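Local coordinates for glycoside hydrolase family 31 (Trueperella pyogenes, PDB 5I0F), which degrades cycloalternan, probably cleaving its alpha-glucosidic linkages by way of a covalent glycosyl-enzyme intermediate, at residues V48-H53 with P98-Q103; Q199-G204 with G531-T536; R633-A638 with Y671-E676. All blocks are in the same frame, centred on the assembly; numbering follows the deposited sequence.

Interaction 1. Residues V48-H53 with P98-Q103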
loop_
_atom_site.group_PDB
_atom_site.type_symbol
_atom_site.label_atom_id
_atom_site.label_comp_id
_atom_site.label_asym_id
_atom_site.label_seq_id
_atom_site.Cartn_x
_atom_site.Cartn_y
_atom_site.Cartn_z
ATOM N N VAL A 48 2.576 34.752 22.674
ATOM C CA VAL A 48 1.214 34.204 22.696
ATOM C C VAL A 48 0.299 35.236 23.353
ATOM O O VAL A 48 0.490 35.589 24.515
ATOM C CB VAL A 48 1.137 32.860 23.458
ATOM C CG1 VAL A 48 -0.255 32.249 23.330
ATOM C CG2 VAL A 48 2.179 31.866 22.957
ATOM N N LEU A 49 -0.691 35.715 22.602
ATOM C CA LEU A 49 -1.622 36.743 23.073
ATOM C C LEU A 49 -2.972 36.107 23.485
ATOM O O LEU A 49 -3.817 35.801 22.641
ATOM C CB LEU A 49 -1.816 37.819 21.993
ATOM C CG LEU A 49 -0.571 38.320 21.224
ATOM C CD1 LEU A 49 -0.947 39.297 20.106
ATOM C CD2 LEU A 49 0.467 38.953 22.153
ATOM N N TRP A 50 -3.136 35.894 24.788
ATOM C CA TRP A 50 -4.401 35.411 25.380
ATOM C C TRP A 50 -5.375 36.602 25.551
ATOM O O TRP A 50 -4.944 37.760 25.523
ATOM C CB TRP A 50 -4.148 34.745 26.747
ATOM C CG TRP A 50 -2.968 33.790 26.816
ATOM C CD1 TRP A 50 -1.694 34.066 27.252
ATOM C CD2 TRP A 50 -2.980 32.410 26.473
ATOM N NE1 TRP A 50 -0.907 32.935 27.184
ATOM C CE2 TRP A 50 -1.675 31.903 26.715
ATOM C CE3 TRP A 50 -3.963 31.548 25.984
ATOM C CZ2 TRP A 50 -1.339 30.583 26.482
ATOM C CZ3 TRP A 50 -3.632 30.245 25.752
ATOM C CH2 TRP A 50 -2.322 29.769 25.992
ATOM N N PRO A 51 -6.684 36.335 25.750
ATOM C CA PRO A 51 -7.647 37.446 25.827
ATOM C C PRO A 51 -7.237 38.559 26.801
ATOM O O PRO A 51 -7.269 39.731 26.433
ATOM C CB PRO A 51 -8.943 36.759 26.294
ATOM C CG PRO A 51 -8.798 35.347 25.833
ATOM C CD PRO A 51 -7.340 35.044 26.037
ATOM N N GLU A 52 -6.837 38.174 28.012
ATOM C CA GLU A 52 -6.483 39.123 29.076
ATOM C C GLU A 52 -4.973 39.222 29.347
ATOM O O GLU A 52 -4.508 40.264 29.812
ATOM C CB GLU A 52 -7.230 38.746 30.368
ATOM C CG GLU A 52 -7.431 39.890 31.361
ATOM C CD GLU A 52 -8.579 40.827 31.007
ATOM O OE1 GLU A 52 -8.938 41.660 31.868
ATOM O OE2 GLU A 52 -9.121 40.743 29.881
ATOM N N HIS A 53 -4.223 38.150 29.066
ATOM C CA HIS A 53 -2.774 38.085 29.311
ATOM C C HIS A 53 -1.985 37.911 28.012
ATOM O O HIS A 53 -2.509 37.441 26.995
ATOM C CB HIS A 53 -2.458 36.930 30.257
ATOM N N PRO A 98 3.082 23.482 29.097
ATOM C CA PRO A 98 2.778 22.179 29.736
ATOM C C PRO A 98 1.296 21.846 29.992
ATOM O O PRO A 98 0.944 20.657 30.058
ATOM C CB PRO A 98 3.544 22.248 31.067
ATOM C CG PRO A 98 3.741 23.708 31.320
ATOM C CD PRO A 98 3.895 24.345 29.975
ATOM N N HIS A 99 0.453 22.867 30.149
ATOM C CA HIS A 99 -0.985 22.683 30.413
ATOM C C HIS A 99 -1.757 23.792 29.728
ATOM O O HIS A 99 -1.914 24.879 30.275
ATOM C CB HIS A 99 -1.268 22.695 31.922
ATOM C CG HIS A 99 -0.831 21.448 32.626
ATOM N ND1 HIS A 99 -1.368 20.209 32.344
ATOM C CD2 HIS A 99 0.093 21.245 33.598
ATOM C CE1 HIS A 99 -0.798 19.297 33.111
ATOM N NE2 HIS A 99 0.094 19.899 33.880
ATOM N N LEU A 100 -2.227 23.509 28.522
ATOM C CA LEU A 100 -2.738 24.551 27.640
ATOM C C LEU A 100 -4.041 25.139 28.169
ATOM O O LEU A 100 -5.006 24.404 28.358
ATOM C CB LEU A 100 -2.973 23.978 26.243
ATOM C CG LEU A 100 -3.357 24.983 25.155
ATOM C CD1 LEU A 100 -2.200 25.921 24.837
ATOM C CD2 LEU A 100 -3.808 24.220 23.915
ATOM N N PRO A 101 -4.077 26.458 28.423
ATOM C CA PRO A 101 -5.349 27.045 28.874
ATOM C C PRO A 101 -6.473 26.857 27.852
ATOM O O PRO A 101 -6.208 26.863 26.640
ATOM C CB PRO A 101 -5.013 28.533 29.025
ATOM C CG PRO A 101 -3.548 28.572 29.282
ATOM C CD PRO A 101 -2.959 27.412 28.528
ATOM N N ASP A 102 -7.707 26.699 28.328
ATOM C CA ASP A 102 -8.873 26.604 27.446
ATOM C C ASP A 102 -9.373 28.009 27.082
ATOM O O ASP A 102 -10.502 28.379 27.386
ATOM C CB ASP A 102 -9.988 25.762 28.105
ATOM C CG ASP A 102 -11.060 25.298 27.104
ATOM O OD1 ASP A 102 -10.999 25.650 25.914
ATOM O OD2 ASP A 102 -11.979 24.562 27.508
ATOM N N GLN A 103 -8.514 28.785 26.433
ATOM C CA GLN A 103 -8.843 30.141 25.982
ATOM C C GLN A 103 -8.268 30.292 24.582
ATOM O O GLN A 103 -7.156 29.816 24.316
ATOM C CB GLN A 103 -8.231 31.199 26.911
ATOM C CG GLN A 103 -8.562 31.054 28.389
ATOM C CD GLN A 103 -7.833 32.064 29.270
ATOM O OE1 GLN A 103 -7.148 32.961 28.777
ATOM N NE2 GLN A 103 -7.984 31.924 30.592
#
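W50 reaches across to P101 with the benzo end of its indole, and the two side chains cross at about a right angle. The proline ring lies over one face of the six-membered ring: P101 CG sits 4.0 Å from the centroid of the W50 six-membered ring, 25° off its normal, which is a CH-pi contact. P101 CG lies off-centre, toward the rim, and the closest atoms of the pair are W50 CH2 and P101 CD, 3.5 Å apart. V48 CG1, from the same segment as the tryptophan, packs on the opposite face, and the indole is sandwiched between two aliphatic groups. CG of W50 stands anti to the carbonyl carbon (chi1 -45°), which directs the start of the side chain toward the other loop; chi2 near 96° then turns the plane of the indole. At the ring's edge L100 CD1 comes to 4.0 Å from W50 CH2, while the carbonyl Q103 O lies near the ring plane, 3.8 Å from W50 CZ3. Beyond the tryptophan, the side chains of P51 and Q103 cross obliquely. The chain of Q103 is extended beyond CG, and its amide oxygen OE1 approaches P51 CD at 3.4 Å and W50 CB at 4.0 Å. Tryptophan suits its place because it offers a broad surface to each aliphatic neighbour, and proline because its compact, puckered ring presents C-H groups, somewhat polarised beside the ring nitrogen, to a pi face. The contact joins the turn after strand 41-49 to the loop between strands 91-97 and 105-113, within a beta-rich N-terminal domain; A105 and Q55 also touch W50. No hydrogen bond crosses between the segments, and Q103 O is buried without a polar partner; cohesion therefore rests on van der Waals and CH-pi attraction.

Interaction 2. Residues Q199-G204 with G531-T536. With CA (calcium ion), chain E; GLC (alpha-D-glucopyranose), chain B; BGC (beta-D-glucopyranose), chain C.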
loop_
_atom_site.group_PDB
_atom_site.type_symbol
_atom_site.label_atom_id
_atom_site.label_comp_id
_atom_site.label_asym_id
_atom_site.label_seq_id
_atom_site.Cartn_x
_atom_site.Cartn_y
_atom_site.Cartn_z
ATOM N N GLN A 199 5.421 2.427 3.695
ATOM C CA GLN A 199 6.419 1.886 4.613
ATOM C C GLN A 199 7.353 1.015 3.804
ATOM O O GLN A 199 6.942 -0.070 3.334
ATOM C CB GLN A 199 5.749 1.097 5.748
ATOM C CG GLN A 199 6.700 0.374 6.687
ATOM C CD GLN A 199 7.721 1.273 7.316
ATOM O OE1 GLN A 199 7.385 2.317 7.875
ATOM N NE2 GLN A 199 8.975 0.891 7.224
ATOM N N TYR A 200 8.590 1.494 3.619
ATOM C CA TYR A 200 9.568 0.797 2.789
ATOM C C TYR A 200 10.192 -0.308 3.632
ATOM O O TYR A 200 11.027 -0.045 4.481
ATOM C CB TYR A 200 10.633 1.742 2.209
ATOM C CG TYR A 200 11.785 1.056 1.469
ATOM C CD1 TYR A 200 11.566 0.290 0.320
ATOM C CD2 TYR A 200 13.097 1.194 1.912
ATOM C CE1 TYR A 200 12.625 -0.333 -0.350
ATOM C CE2 TYR A 200 14.157 0.589 1.246
ATOM C CZ TYR A 200 13.922 -0.183 0.121
ATOM O OH TYR A 200 14.975 -0.773 -0.545
ATOM N N LYS A 201 9.730 -1.532 3.382
ATOM C CA LYS A 201 10.159 -2.762 4.060
ATOM C C LYS A 201 9.700 -2.824 5.517
ATOM O O LYS A 201 9.340 -1.803 6.128
ATOM C CB LYS A 201 11.683 -3.011 3.891
ATOM C CG LYS A 201 12.129 -2.883 2.423
ATOM C CD LYS A 201 13.537 -3.379 2.119
ATOM C CE LYS A 201 14.598 -2.688 2.941
ATOM N NZ LYS A 201 15.966 -3.164 2.586
ATOM N N ALA A 202 9.707 -4.043 6.059
ATOM C CA ALA A 202 9.347 -4.322 7.457
ATOM C C ALA A 202 7.983 -3.735 7.854
ATOM O O ALA A 202 7.825 -3.161 8.940
ATOM C CB ALA A 202 10.446 -3.793 8.381
ATOM N N GLN A 203 6.982 -3.895 6.986
ATOM C CA GLN A 203 5.647 -3.355 7.258
ATOM C C GLN A 203 5.035 -3.988 8.523
ATOM O O GLN A 203 4.337 -3.304 9.295
ATOM C CB GLN A 203 4.712 -3.579 6.083
ATOM C CG GLN A 203 5.114 -2.859 4.778
ATOM C CD GLN A 203 6.113 -3.637 3.905
ATOM O OE1 GLN A 203 6.314 -4.840 4.084
ATOM N NE2 GLN A 203 6.704 -2.956 2.926
ATOM N N GLY A 204 5.298 -5.279 8.727
ATOM C CA GLY A 204 4.796 -5.989 9.907
ATOM C C GLY A 204 5.430 -5.526 11.202
ATOM O O GLY A 204 4.745 -5.364 12.199
ATOM N N GLY A 531 4.025 -5.241 -1.929
ATOM C CA GLY A 531 5.027 -4.166 -1.836
ATOM C C GLY A 531 6.439 -4.648 -1.581
ATOM O O GLY A 531 6.820 -5.765 -1.983
ATOM N N ASP A 532 7.217 -3.793 -0.930
ATOM C CA ASP A 532 8.663 -3.946 -0.874
ATOM C C ASP A 532 9.132 -4.633 0.388
ATOM O O ASP A 532 8.827 -4.162 1.488
ATOM C CB ASP A 532 9.320 -2.573 -0.905
ATOM C CG ASP A 532 9.095 -1.833 -2.187
ATOM O OD1 ASP A 532 8.687 -2.451 -3.189
ATOM O OD2 ASP A 532 9.397 -0.613 -2.202
ATOM N N GLU A 533 9.921 -5.701 0.245
ATOM C CA GLU A 533 10.515 -6.352 1.410
ATOM C C GLU A 533 11.924 -6.885 1.178
ATOM O O GLU A 533 12.367 -7.081 0.046
ATOM C CB GLU A 533 9.628 -7.516 1.931
ATOM C CG GLU A 533 8.745 -7.197 3.162
ATOM C CD GLU A 533 9.516 -6.987 4.471
ATOM O OE1 GLU A 533 10.699 -6.544 4.445
ATOM O OE2 GLU A 533 8.935 -7.251 5.566
ATOM N N ASP A 534 12.594 -7.146 2.294
ATOM C CA ASP A 534 13.855 -7.870 2.328
ATOM C C ASP A 534 13.631 -9.373 2.070
ATOM O O ASP A 534 12.519 -9.890 2.206
ATOM C CB ASP A 534 14.519 -7.686 3.692
ATOM C CG ASP A 534 15.053 -6.272 3.895
ATOM O OD1 ASP A 534 15.953 -5.857 3.129
ATOM O OD2 ASP A 534 14.573 -5.567 4.810
ATOM N N SER A 535 14.705 -10.054 1.677
ATOM C CA SER A 535 14.686 -11.484 1.483
ATOM C C SER A 535 14.987 -12.201 2.785
ATOM O O SER A 535 16.118 -12.693 2.999
ATOM C CB SER A 535 15.688 -11.920 0.399
ATOM O OG SER A 535 15.267 -11.469 -0.886
ATOM N N THR A 536 13.967 -12.268 3.631
ATOM C CA THR A 536 14.061 -12.864 4.963
ATOM C C THR A 536 12.895 -13.807 5.267
ATOM O O THR A 536 11.796 -13.679 4.683
ATOM C CB THR A 536 14.084 -11.796 6.062
ATOM O OG1 THR A 536 12.837 -11.110 6.124
ATOM C CG2 THR A 536 15.236 -10.803 5.871
HETATM CA CA CA E . 18.310 -6.795 3.349
HETATM C C1 GLC B . 13.112 2.147 -3.340
HETATM C C2 GLC B . 12.135 1.026 -3.703
HETATM C C3 GLC B . 10.836 1.602 -4.251
HETATM C C4 GLC B . 10.233 2.554 -3.230
HETATM C C5 GLC B . 11.265 3.654 -2.961
HETATM C C6 GLC B . 10.781 4.697 -1.968
HETATM O O2 GLC B . 12.750 0.146 -4.649
HETATM O O3 GLC B . 9.921 0.531 -4.533
HETATM O O4 GLC B . 8.989 3.093 -3.720
HETATM O O5 GLC B . 12.491 3.088 -2.460
HETATM O O6 GLC B . 10.720 4.179 -0.630
HETATM C C2 BGC C . 7.951 -0.884 -6.350
HETATM C C3 BGC C . 9.081 -1.842 -6.771
HETATM C C4 BGC C . 9.737 -1.315 -8.044
HETATM C C5 BGC C . 10.218 0.132 -7.857
HETATM C C6 BGC C . 10.677 0.683 -9.201
HETATM C C1 BGC C . 7.903 0.532 -6.980
HETATM O O2 BGC C . 7.328 -1.075 -5.064
HETATM O O3 BGC C . 8.565 -3.162 -6.959
HETATM O O4 BGC C . 10.845 -2.155 -8.421
HETATM O O5 BGC C . 9.219 1.021 -7.296
HETATM O O6 BGC C . 11.338 1.941 -9.034
HETATM O O HOH W 1 6.274 -6.992 6.318
HETATM O O HOH W 2 17.288 -8.489 2.020
HETATM O O HOH W 3 18.215 -5.157 1.409
HETATM O O HOH W 4 20.469 -6.853 2.575
HETATM O O HOH W 5 18.623 -4.795 4.894
HETATM O O HOH W 6 17.837 -7.812 5.400
#
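Y200 turns its ring edge to the carboxylate of D532, with D532 OD2 3.4 Å from Y200 CD1 and the two planes 85° apart. That carboxylate faces bound sugar: D532 OD1 accepts a hydrogen bond from O2 of beta-D-glucopyranose at 2.7 Å, and D532 OD2 lies 2.6 Å from O3 of alpha-D-glucopyranose. The two carboxylate oxygens let one aspartate address both sugars. The Y200 ring is packed between K201 CG, over the centre of one face, and the alpha-glucose ring oxygen O5 on the other, toward the rim; its hydroxyl is hydrogen-bonded to E593, and the ring also stacks with H78. Segment 531-536 follows barrel strand 527-529 and precedes helix 537-551, and so belongs to the C-terminal ends of the strands of the (beta/alpha)8 barrel, where the active sites of this fold lie. Behind the sugar contacts, Q203 NE2 donates to the carbonyl D532 O at 2.8 Å and also to Q199 O, tying the aspartate's backbone to segment 199-204. E533 OE1 takes two backbone N-H groups from opposite faces of its plane, A202 N at 3.1 Å in a nearly straight bond (173°) and D534 N; a bend at chi2 (-69°) brings CD back toward A202. Water 1 joins E533 OE2, Q203 OE1 and G204 N. Farther out, K201 forms a salt bridge to D534, its NZ meeting OD1 at 2.7 Å on the syn side. The long lysine chain, bent at chi3, reaches this acid. D534 OD1 also binds a calcium ion at 2.5 Å, and five waters complete the ligands found around the metal, one of them, water 2, accepting a hydrogen bond from S535 N.

Interaction 3. Residues R633-A638 with Y671-E676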
loop_
_atom_site.group_PDB
_atom_site.type_symbol
_atom_site.label_atom_id
_atom_site.label_comp_id
_atom_site.label_asym_id
_atom_site.label_seq_id
_atom_site.Cartn_x
_atom_site.Cartn_y
_atom_site.Cartn_z
ATOM N N ARG A 633 -3.911 -24.225 -13.048
ATOM C CA ARG A 633 -4.619 -23.140 -13.742
ATOM C C ARG A 633 -6.143 -23.331 -13.818
ATOM O O ARG A 633 -6.865 -22.395 -13.499
ATOM C CB ARG A 633 -4.086 -22.851 -15.149
ATOM C CG ARG A 633 -4.643 -21.509 -15.629
ATOM C CD ARG A 633 -3.870 -20.781 -16.700
ATOM N NE ARG A 633 -2.404 -20.842 -16.620
ATOM C CZ ARG A 633 -1.613 -20.149 -17.441
ATOM N NH1 ARG A 633 -2.146 -19.325 -18.342
ATOM N NH2 ARG A 633 -0.284 -20.268 -17.366
ATOM N N PRO A 634 -6.622 -24.524 -14.241
ATOM C CA PRO A 634 -8.081 -24.715 -14.318
ATOM C C PRO A 634 -8.764 -24.552 -12.959
ATOM O O PRO A 634 -9.859 -24.022 -12.897
ATOM C CB PRO A 634 -8.264 -26.141 -14.835
ATOM C CG PRO A 634 -6.900 -26.653 -15.168
ATOM C CD PRO A 634 -5.863 -25.686 -14.746
ATOM N N TYR A 635 -8.114 -24.999 -11.891
ATOM C CA TYR A 635 -8.618 -24.816 -10.529
ATOM C C TYR A 635 -8.682 -23.323 -10.137
ATOM O O TYR A 635 -9.682 -22.870 -9.577
ATOM C CB TYR A 635 -7.736 -25.584 -9.531
ATOM C CG TYR A 635 -8.225 -25.497 -8.100
ATOM C CD1 TYR A 635 -9.336 -26.242 -7.663
ATOM C CD2 TYR A 635 -7.589 -24.662 -7.175
ATOM C CE1 TYR A 635 -9.792 -26.154 -6.352
ATOM C CE2 TYR A 635 -8.034 -24.579 -5.864
ATOM C CZ TYR A 635 -9.137 -25.311 -5.457
ATOM O OH TYR A 635 -9.559 -25.181 -4.157
ATOM N N LEU A 636 -7.611 -22.588 -10.405
ATOM C CA LEU A 636 -7.567 -21.159 -10.094
ATOM C C LEU A 636 -8.661 -20.400 -10.864
ATOM O O LEU A 636 -9.350 -19.547 -10.296
ATOM C CB LEU A 636 -6.199 -20.565 -10.422
ATOM C CG LEU A 636 -5.025 -20.995 -9.547
ATOM C CD1 LEU A 636 -3.687 -20.625 -10.166
ATOM C CD2 LEU A 636 -5.139 -20.367 -8.168
ATOM N N VAL A 637 -8.810 -20.717 -12.148
ATOM C CA VAL A 637 -9.835 -20.084 -12.978
ATOM C C VAL A 637 -11.250 -20.385 -12.434
ATOM O O VAL A 637 -12.065 -19.453 -12.278
ATOM C CB VAL A 637 -9.716 -20.512 -14.464
ATOM C CG1 VAL A 637 -10.943 -20.104 -15.275
ATOM C CG2 VAL A 637 -8.480 -19.910 -15.100
ATOM N N ALA A 638 -11.544 -21.653 -12.146
ATOM C CA ALA A 638 -12.887 -22.025 -11.681
ATOM C C ALA A 638 -13.192 -21.466 -10.275
ATOM O O ALA A 638 -14.298 -20.956 -10.034
ATOM C CB ALA A 638 -13.087 -23.530 -11.710
ATOM N N TYR A 671 -4.095 -21.559 5.262
ATOM C CA TYR A 671 -5.206 -20.947 4.584
ATOM C C TYR A 671 -5.751 -21.885 3.517
ATOM O O TYR A 671 -5.066 -22.801 3.079
ATOM C CB TYR A 671 -4.762 -19.615 3.951
ATOM C CG TYR A 671 -3.691 -19.747 2.895
ATOM C CD1 TYR A 671 -2.329 -19.751 3.238
ATOM C CD2 TYR A 671 -4.034 -19.874 1.546
ATOM C CE1 TYR A 671 -1.346 -19.884 2.266
ATOM C CE2 TYR A 671 -3.068 -19.983 0.566
ATOM C CZ TYR A 671 -1.726 -19.986 0.924
ATOM O OH TYR A 671 -0.748 -20.138 -0.044
ATOM N N MET A 672 -6.981 -21.615 3.105
ATOM C CA MET A 672 -7.591 -22.322 2.007
ATOM C C MET A 672 -7.248 -21.573 0.713
ATOM O O MET A 672 -7.226 -20.324 0.677
ATOM C CB MET A 672 -9.114 -22.417 2.200
ATOM C CG MET A 672 -9.559 -23.160 3.463
ATOM S SD MET A 672 -9.055 -24.892 3.479
ATOM C CE MET A 672 -9.905 -25.551 2.047
ATOM N N LEU A 673 -6.963 -22.336 -0.341
ATOM C CA LEU A 673 -6.859 -21.788 -1.677
ATOM C C LEU A 673 -8.095 -22.273 -2.386
ATOM O O LEU A 673 -8.154 -23.432 -2.785
ATOM C CB LEU A 673 -5.600 -22.275 -2.404
ATOM C CG LEU A 673 -5.386 -21.633 -3.779
ATOM C CD1 LEU A 673 -5.082 -20.155 -3.651
ATOM C CD2 LEU A 673 -4.272 -22.340 -4.520
ATOM N N GLY A 674 -9.094 -21.399 -2.511
ATOM C CA GLY A 674 -10.422 -21.830 -2.944
ATOM C C GLY A 674 -11.094 -22.770 -1.949
ATOM O O GLY A 674 -10.718 -22.834 -0.784
ATOM N N ASP A 675 -12.104 -23.488 -2.418
ATOM C CA ASP A 675 -12.887 -24.387 -1.561
ATOM C C ASP A 675 -12.167 -25.653 -1.161
ATOM O O ASP A 675 -12.498 -26.219 -0.135
ATOM C CB ASP A 675 -14.162 -24.852 -2.266
ATOM C CG ASP A 675 -15.187 -23.766 -2.449
ATOM O OD1 ASP A 675 -15.064 -22.652 -1.927
ATOM O OD2 ASP A 675 -16.194 -24.072 -3.110
ATOM N N GLU A 676 -11.237 -26.134 -1.976
ATOM C CA GLU A 676 -10.818 -27.539 -1.873
ATOM C C GLU A 676 -9.422 -27.802 -1.282
ATOM O O GLU A 676 -9.172 -28.908 -0.784
ATOM C CB GLU A 676 -10.926 -28.222 -3.246
ATOM C CG GLU A 676 -12.281 -28.079 -3.931
ATOM C CD GLU A 676 -13.449 -28.653 -3.124
ATOM O OE1 GLU A 676 -13.255 -29.609 -2.335
ATOM O OE2 GLU A 676 -14.590 -28.156 -3.265
#
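Hydrogen bonds to the hydroxyl of Y635 carry this contact. Its OH donates to L673 O at 2.6 Å, approaching in the plane of that carbonyl, and accepts from E676 N at 2.9 Å with an N-H...O angle of 152°. A phenol suits the task, since a single rigid side chain can both donate and accept a hydrogen bond at a turn of backbone. CG of Y635 stands anti to the backbone N (chi1 -177°), which starts the ring out from the helix toward the strand. G674, which follows L673 at a positive phi of 65°, puts no side chain in the way of the hydroxyl.

Apolar contacts flank the polar pair. E676 CB sits 3.9 Å from Y635 CE1, the two side chains crossing at about a right angle, while the glutamate's carboxylate turns off to form a salt bridge with R728. Next to the tyrosine in sequence, L636 CD2 meets L673 CD2 at 4.2 Å; the branched, apolar leucine side chains fit a buried interface.

Y635 and L636 belong to helix 617-646. L673 ends strand 671-673, which turns through G674-E676 into its antiparallel neighbour 677-679. L677 of that neighbour touches Y635, and Q639, one helical turn beyond Y635, accepts a hydrogen bond from D675 N, so the helix packs against this hairpin at its turn.

In the fold
The three contacts come in series along the chain, each closing before the next opens. Interaction 1 joins loops at the ends of strands of the N-terminal antiparallel sheet; interaction 2 brings segment 199-204 to a strand-end loop of the eight-stranded parallel barrel; interaction 3 sets helix 617-646 against the C-terminal antiparallel sheet. The centres of interactions 1 and 2 are about 45 Å apart, those of 2 and 3 about 27 Å, and those of 1 and 3 about 64 Å, on opposite sides of the chain's centre. None touches another. Only interaction 2 holds glycan-pocket residues; the other two are structural packing, in the N-terminal domain and where helix 617-646 meets the C-terminal sheet.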